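Local coordinates for protein pollen receptor-like kinase 3 (Arabidopsis thaliana, PDB 5WLS) that probably serves as a receptor-like protein kinase of pollen, its leucine-rich repeat extracellular domain resembling those of the SERK co-receptors, at residues 6-11 with 44-49; 33-36 with 42-45. One frame throughout, in Å; residues are numbered along the deposited sequence.

Contact 1 (6-11 with 44-49); sequences RFKRSV and SGIHVT
The N-terminal cap of the leucine-rich repeat solenoid brings Lys8 and Arg9, from the end of helix 3-9, against Ile46 and Val48 on and just beyond strand 42-47. The backbones stay well apart, with 10.6 Å between the CA atoms of Lys8 and Ile46, and long side chains span the gap. Lys8 sets off with CG beside its carbonyl carbon (chi1 -166°), bends once at chi2, then runs extended. Its NZ arrives 4.1 Å from Val48 CG2, tip to tip, and 4.1 Å from Ile46 CG2; the Lys8 and Ile46 side chains run past each other in opposite directions. Lysine suits the place because its long, flexible chain lets the amino group reach the two methyls; the side chain also touches Leu62 and Leu73. Arg9 begins less directly aimed, and bends at chi2 and chi3 bring the guanidinium round: Val48 CG1 meets it at the edge, near its plane, 4.0 Å from NH2. The polar end is held from elsewhere, NH1 bonding to the backbone O of Asp17 while Trp21 makes a cation-pi contact. Val48 thus divides its fork, CG1 for the arginine and CG2 for the lysine. In this way helix 3-9 of the cap reaches the first strand running parallel to the repeat strands, as in plant leucine-rich repeat ectodomains with such a cap.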
ATOM      1  N   ARG A   6       8.235  18.644  -7.035  1.00 65.93           N
ATOM      2  CA  ARG A   6       8.179  19.653  -5.983  1.00 70.57           C
ATOM      3  C   ARG A   6       6.789  20.272  -5.841  1.00 64.94           C
ATOM      4  O   ARG A   6       6.540  20.971  -4.855  1.00 64.93           O
ATOM      5  CB  ARG A   6       9.220  20.752  -6.205  1.00 77.89           C
ATOM      6  CG  ARG A   6       9.471  21.546  -4.920  1.00 84.87           C
ATOM      7  CD  ARG A   6       9.495  23.046  -5.091  1.00 90.46           C
ATOM      8  NE  ARG A   6      10.179  23.703  -3.976  1.00 97.38           N
ATOM      9  CZ  ARG A   6       9.990  24.972  -3.629  1.00102.57           C
ATOM     10  NH1 ARG A   6       9.138  25.726  -4.309  1.00103.40           N
ATOM     11  NH2 ARG A   6      10.653  25.490  -2.601  1.00104.13           N
ATOM     12  N   PHE A   7       5.859  19.971  -6.752  1.00 58.67           N
ATOM     13  CA  PHE A   7       4.442  20.079  -6.413  1.00 63.88           C
ATOM     14  C   PHE A   7       4.134  19.165  -5.246  1.00 66.17           C
ATOM     15  O   PHE A   7       3.495  19.568  -4.269  1.00 65.29           O
ATOM     16  CB  PHE A   7       3.541  19.685  -7.595  1.00 72.94           C
ATOM     17  CG  PHE A   7       3.585  20.613  -8.780  1.00 81.48           C
ATOM     18  CD1 PHE A   7       4.172  21.867  -8.707  1.00 90.22           C
ATOM     19  CD2 PHE A   7       2.998  20.223  -9.974  1.00 77.01           C
ATOM     20  CE1 PHE A   7       4.195  22.688  -9.821  1.00 94.66           C
ATOM     21  CE2 PHE A   7       3.011  21.043 -11.080  1.00 84.15           C
ATOM     22  CZ  PHE A   7       3.610  22.279 -11.003  1.00 94.47           C
ATOM     23  N   LYS A   8       4.604  17.920  -5.336  1.00 63.54           N
ATOM     24  CA  LYS A   8       4.279  16.920  -4.332  1.00 55.47           C
ATOM     25  C   LYS A   8       4.950  17.235  -3.002  1.00 56.14           C
ATOM     26  O   LYS A   8       4.362  17.011  -1.936  1.00 54.14           O
ATOM     27  CB  LYS A   8       4.693  15.538  -4.835  1.00 50.21           C
ATOM     28  CG  LYS A   8       4.125  14.388  -4.039  1.00 51.65           C
ATOM     29  CD  LYS A   8       5.164  13.837  -3.085  1.00 53.79           C
ATOM     30  CE  LYS A   8       4.642  12.621  -2.351  1.00 61.36           C
ATOM     31  NZ  LYS A   8       5.643  12.116  -1.376  1.00 66.01           N
ATOM     32  N   ARG A   9       6.175  17.757  -3.038  1.00 57.72           N
ATOM     33  CA  ARG A   9       6.823  18.161  -1.795  1.00 60.74           C
ATOM     34  C   ARG A   9       6.091  19.303  -1.102  1.00 67.28           C
ATOM     35  O   ARG A   9       6.109  19.384   0.133  1.00 70.34           O
ATOM     36  CB  ARG A   9       8.267  18.569  -2.075  1.00 64.93           C
ATOM     37  CG  ARG A   9       8.961  19.157  -0.884  1.00 76.21           C
ATOM     38  CD  ARG A   9      10.378  18.671  -0.790  1.00 93.23           C
ATOM     39  NE  ARG A   9      10.500  17.247  -0.490  1.00 96.50           N
ATOM     40  CZ  ARG A   9      10.955  16.772   0.663  1.00 89.67           C
ATOM     41  NH1 ARG A   9      11.268  17.602   1.641  1.00 95.55           N
ATOM     42  NH2 ARG A   9      11.058  15.467   0.854  1.00 85.06           N
ATOM     43  N   SER A  10       5.415  20.154  -1.866  1.00 69.28           N
ATOM     44  CA  SER A  10       4.831  21.379  -1.334  1.00 75.10           C
ATOM     45  C   SER A  10       3.408  21.149  -0.837  1.00 83.85           C
ATOM     46  O   SER A  10       2.474  21.836  -1.246  1.00 89.94           O
ATOM     47  CB  SER A  10       4.870  22.469  -2.396  1.00 72.05           C
ATOM     48  OG  SER A  10       4.408  23.710  -1.885  1.00 73.66           O
ATOM     49  N   VAL A  11       3.224  20.165   0.041  1.00 81.41           N
ATOM     50  CA  VAL A  11       1.928  20.003   0.687  1.00 79.98           C
ATOM     51  C   VAL A  11       2.027  20.360   2.171  1.00 93.97           C
ATOM     52  O   VAL A  11       1.585  21.441   2.571  1.00112.41           O
ATOM     53  CB  VAL A  11       1.340  18.599   0.421  1.00 60.42           C
ATOM     54  CG1 VAL A  11       2.201  17.446   0.967  1.00 50.86           C
ATOM     55  CG2 VAL A  11      -0.065  18.547   0.961  1.00 58.11           C
ATOM     56  N   SER A  44      11.691   6.685 -10.854  1.00 53.54           N
ATOM     57  CA  SER A  44      10.971   5.419 -10.751  1.00 51.01           C
ATOM     58  C   SER A  44      10.452   5.106  -9.351  1.00 51.22           C
ATOM     59  O   SER A  44       9.574   4.236  -9.215  1.00 53.34           O
ATOM     60  CB  SER A  44      11.865   4.259 -11.214  1.00 47.84           C
ATOM     61  OG  SER A  44      13.062   4.213 -10.457  1.00 48.95           O
ATOM     62  N   GLY A  45      10.948   5.772  -8.318  1.00 42.54           N
ATOM     63  CA  GLY A  45      10.478   5.528  -6.966  1.00 42.71           C
ATOM     64  C   GLY A  45      10.606   6.768  -6.113  1.00 41.29           C
ATOM     65  O   GLY A  45      11.464   7.624  -6.351  1.00 42.24           O
ATOM     66  N   ILE A  46       9.735   6.864  -5.112  1.00 38.63           N
ATOM     67  CA  ILE A  46       9.802   7.902  -4.090  1.00 46.28           C
ATOM     68  C   ILE A  46       9.865   7.212  -2.737  1.00 46.37           C
ATOM     69  O   ILE A  46       9.004   6.385  -2.416  1.00 49.66           O
ATOM     70  CB  ILE A  46       8.602   8.864  -4.160  1.00 50.40           C
ATOM     71  CG1 ILE A  46       8.639   9.680  -5.454  1.00 50.89           C
ATOM     72  CG2 ILE A  46       8.582   9.782  -2.945  1.00 38.01           C
ATOM     73  CD1 ILE A  46       7.396  10.516  -5.687  1.00 50.05           C
ATOM     74  N   HIS A  47      10.888   7.542  -1.952  1.00 46.49           N
ATOM     75  CA  HIS A  47      11.163   6.874  -0.679  1.00 46.53           C
ATOM     76  C   HIS A  47      11.453   7.946   0.368  1.00 46.02           C
ATOM     77  O   HIS A  47      12.613   8.272   0.624  1.00 42.33           O
ATOM     78  CB  HIS A  47      12.327   5.893  -0.846  1.00 46.82           C
ATOM     79  CG  HIS A  47      12.630   5.083   0.378  1.00 52.71           C
ATOM     80  ND1 HIS A  47      13.585   4.089   0.387  1.00 52.41           N
ATOM     81  CD2 HIS A  47      12.123   5.129   1.633  1.00 55.58           C
ATOM     82  CE1 HIS A  47      13.645   3.549   1.591  1.00 48.92           C
ATOM     83  NE2 HIS A  47      12.770   4.165   2.366  1.00 54.02           N
ATOM     84  N   VAL A  48      10.403   8.485   0.985  1.00 37.40           N
ATOM     85  CA  VAL A  48      10.550   9.490   2.032  1.00 48.01           C
ATOM     86  C   VAL A  48       9.779   9.025   3.261  1.00 42.05           C
ATOM     87  O   VAL A  48       8.581   8.727   3.178  1.00 39.28           O
ATOM     88  CB  VAL A  48      10.089  10.887   1.574  1.00 52.65           C
ATOM     89  CG1 VAL A  48      11.060  11.440   0.548  1.00 54.16           C
ATOM     90  CG2 VAL A  48       8.702  10.841   0.978  1.00 51.42           C
ATOM     91  N   THR A  49      10.473   8.946   4.397  1.00 41.87           N
ATOM     92  CA  THR A  49       9.918   8.378   5.618  1.00 38.60           C
ATOM     93  C   THR A  49      10.331   9.220   6.816  1.00 43.99           C
ATOM     94  O   THR A  49      11.387   9.857   6.812  1.00 48.15           O
ATOM     95  CB  THR A  49      10.380   6.926   5.834  1.00 38.89           C
ATOM     96  OG1 THR A  49      11.811   6.875   5.850  1.00 37.63           O
ATOM     97  CG2 THR A  49       9.848   6.018   4.738  1.00 36.54           C
TER

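Contact 2 (33-36 with 42-45); sequences FGIY and TVSG
The flat ring of Tyr36 turns its edge to Gly45, whose CA lies near the ring plane, 4.3 Å from Tyr36 CD2. Gly45 has no side chain to crowd CD2, so glycine suits the place, and the phenol OH goes on to a hydrogen bond with His47 ND1. This pairing belongs to the beta hairpin of strands 35-38 and 42-47, where Tyr36 and Gly45 form an antiparallel hydrogen-bonded pair. Ser44 and Gly45 both face Tyr36, making a classic beta bulge. Tyr36 N gives a nearly straight bond (174°) to Gly45 O at 3.1 Å. In return, Tyr36 O is gripped by two backbone donors that come from the same face of its plane: Ser44 N at 2.9 Å, almost straight, and Gly45 N at 3.3 Å, more bent (155°). The extra residue is accommodated at Ser44, whose near-helical psi turns the two successive N-H groups onto one oxygen.

Beside the bulge, Ile35 and Val43 put their branched side chains across one another, Ile35 CG2 lying 4.0 Å from Val43 CG2. Such beta-branched residues fit extended backbone and here pack against each other on one face of the hairpin; Trp21 touches Ile35, and Val43 also packs on Cys28 and Cys37, the disulfide-bonded pair of the N-terminal cap. Before the strand, Gly34 has a positive phi that suits glycine. Ser44 OG, set between its own backbone N and carbonyl carbon (chi1 57°), adds a weak hydrogen bond to Tyr36 O at 3.4 Å.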
ATOM      1  N   PHE A  33      17.567  13.369  -2.146  1.00 61.44           N
ATOM      2  CA  PHE A  33      17.422  12.304  -1.167  1.00 65.53           C
ATOM      3  C   PHE A  33      16.026  11.709  -1.233  1.00 60.52           C
ATOM      4  O   PHE A  33      15.027  12.425  -1.309  1.00 51.74           O
ATOM      5  CB  PHE A  33      17.727  12.822   0.240  1.00 70.15           C
ATOM      6  CG  PHE A  33      16.919  12.152   1.321  1.00 88.27           C
ATOM      7  CD1 PHE A  33      15.849  12.821   1.896  1.00 94.90           C
ATOM      8  CD2 PHE A  33      17.213  10.869   1.760  1.00 97.38           C
ATOM      9  CE1 PHE A  33      15.093  12.233   2.886  1.00 96.20           C
ATOM     10  CE2 PHE A  33      16.453  10.273   2.753  1.00 96.91           C
ATOM     11  CZ  PHE A  33      15.394  10.957   3.315  1.00 94.06           C
ATOM     12  N   GLY A  34      15.967  10.386  -1.162  1.00 58.89           N
ATOM     13  CA  GLY A  34      14.706   9.691  -1.203  1.00 49.76           C
ATOM     14  C   GLY A  34      14.147   9.520  -2.588  1.00 46.91           C
ATOM     15  O   GLY A  34      12.942   9.296  -2.732  1.00 40.90           O
ATOM     16  N   ILE A  35      14.960   9.644  -3.635  1.00 50.73           N
ATOM     17  CA  ILE A  35      14.471   9.370  -4.976  1.00 49.49           C
ATOM     18  C   ILE A  35      15.300   8.320  -5.685  1.00 45.43           C
ATOM     19  O   ILE A  35      16.531   8.303  -5.598  1.00 49.32           O
ATOM     20  CB  ILE A  35      14.255  10.655  -5.783  1.00 59.86           C
ATOM     21  CG1 ILE A  35      13.039  11.193  -5.051  1.00 60.59           C
ATOM     22  CG2 ILE A  35      13.950  10.414  -7.274  1.00 73.77           C
ATOM     23  CD1 ILE A  35      12.462  12.466  -5.670  1.00 53.67           C
ATOM     24  N   TYR A  36      14.583   7.419  -6.342  1.00 48.47           N
ATOM     25  CA  TYR A  36      15.146   6.358  -7.144  1.00 54.88           C
ATOM     26  C   TYR A  36      14.873   6.660  -8.609  1.00 58.20           C
ATOM     27  O   TYR A  36      13.829   7.208  -8.974  1.00 58.29           O
ATOM     28  CB  TYR A  36      14.531   5.010  -6.765  1.00 54.35           C
ATOM     29  CG  TYR A  36      14.769   4.579  -5.325  1.00 53.91           C
ATOM     30  CD1 TYR A  36      16.047   4.552  -4.796  1.00 53.62           C
ATOM     31  CD2 TYR A  36      13.715   4.148  -4.512  1.00 47.29           C
ATOM     32  CE1 TYR A  36      16.279   4.153  -3.499  1.00 47.76           C
ATOM     33  CE2 TYR A  36      13.943   3.739  -3.209  1.00 45.64           C
ATOM     34  CZ  TYR A  36      15.228   3.745  -2.708  1.00 48.05           C
ATOM     35  OH  TYR A  36      15.469   3.343  -1.415  1.00 50.58           O
ATOM     36  N   THR A  42      15.477   8.637 -15.354  1.00 70.34           N
ATOM     37  CA  THR A  42      14.075   8.947 -15.100  1.00 64.37           C
ATOM     38  C   THR A  42      13.653   8.470 -13.715  1.00 65.38           C
ATOM     39  O   THR A  42      14.207   7.517 -13.177  1.00 65.67           O
ATOM     40  CB  THR A  42      13.168   8.327 -16.171  1.00 64.60           C
ATOM     41  OG1 THR A  42      11.810   8.725 -15.946  1.00 72.27           O
ATOM     42  CG2 THR A  42      13.267   6.810 -16.153  1.00 64.73           C
ATOM     43  N   VAL A  43      12.674   9.155 -13.130  1.00 60.25           N
ATOM     44  CA  VAL A  43      12.262   8.869 -11.759  1.00 54.08           C
ATOM     45  C   VAL A  43      11.373   7.631 -11.743  1.00 56.25           C
ATOM     46  O   VAL A  43      10.414   7.528 -12.516  1.00 60.35           O
ATOM     47  CB  VAL A  43      11.546  10.081 -11.145  1.00 51.86           C
ATOM     48  CG1 VAL A  43      10.891   9.701  -9.825  1.00 49.69           C
ATOM     49  CG2 VAL A  43      12.530  11.223 -10.943  1.00 47.88           C
ATOM     50  N   SER A  44      11.691   6.685 -10.854  1.00 53.54           N
ATOM     51  CA  SER A  44      10.971   5.419 -10.751  1.00 51.01           C
ATOM     52  C   SER A  44      10.452   5.106  -9.351  1.00 51.22           C
ATOM     53  O   SER A  44       9.574   4.236  -9.215  1.00 53.34           O
ATOM     54  CB  SER A  44      11.865   4.259 -11.214  1.00 47.84           C
ATOM     55  OG  SER A  44      13.062   4.213 -10.457  1.00 48.95           O
ATOM     56  N   GLY A  45      10.948   5.772  -8.318  1.00 42.54           N
ATOM     57  CA  GLY A  45      10.478   5.528  -6.966  1.00 42.71           C
ATOM     58  C   GLY A  45      10.606   6.768  -6.113  1.00 41.29           C
ATOM     59  O   GLY A  45      11.464   7.624  -6.351  1.00 42.24           O
TER

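Along the chain, helix 3-9 comes first, then strand 35-38, then strand 42-47, which both contacts use. They share Ser44 and Gly45, and their centres lie about 9 Å apart. Contact 1 brings the helix to the later part of strand 42-47, while contact 2 pairs its earlier part with strand 35-38, the outermost strand at this end of the mixed sheet. His47 joins them directly: its ND1 bonds to Tyr36 OH and its N to Gly34 O. On its other edge, strand 42-47 is followed in the sheet by the parallel strands, beginning with 70-72. Together the contacts join helix 3-9 and strand 35-38 of the N-terminal cap to the first strand of the parallel array.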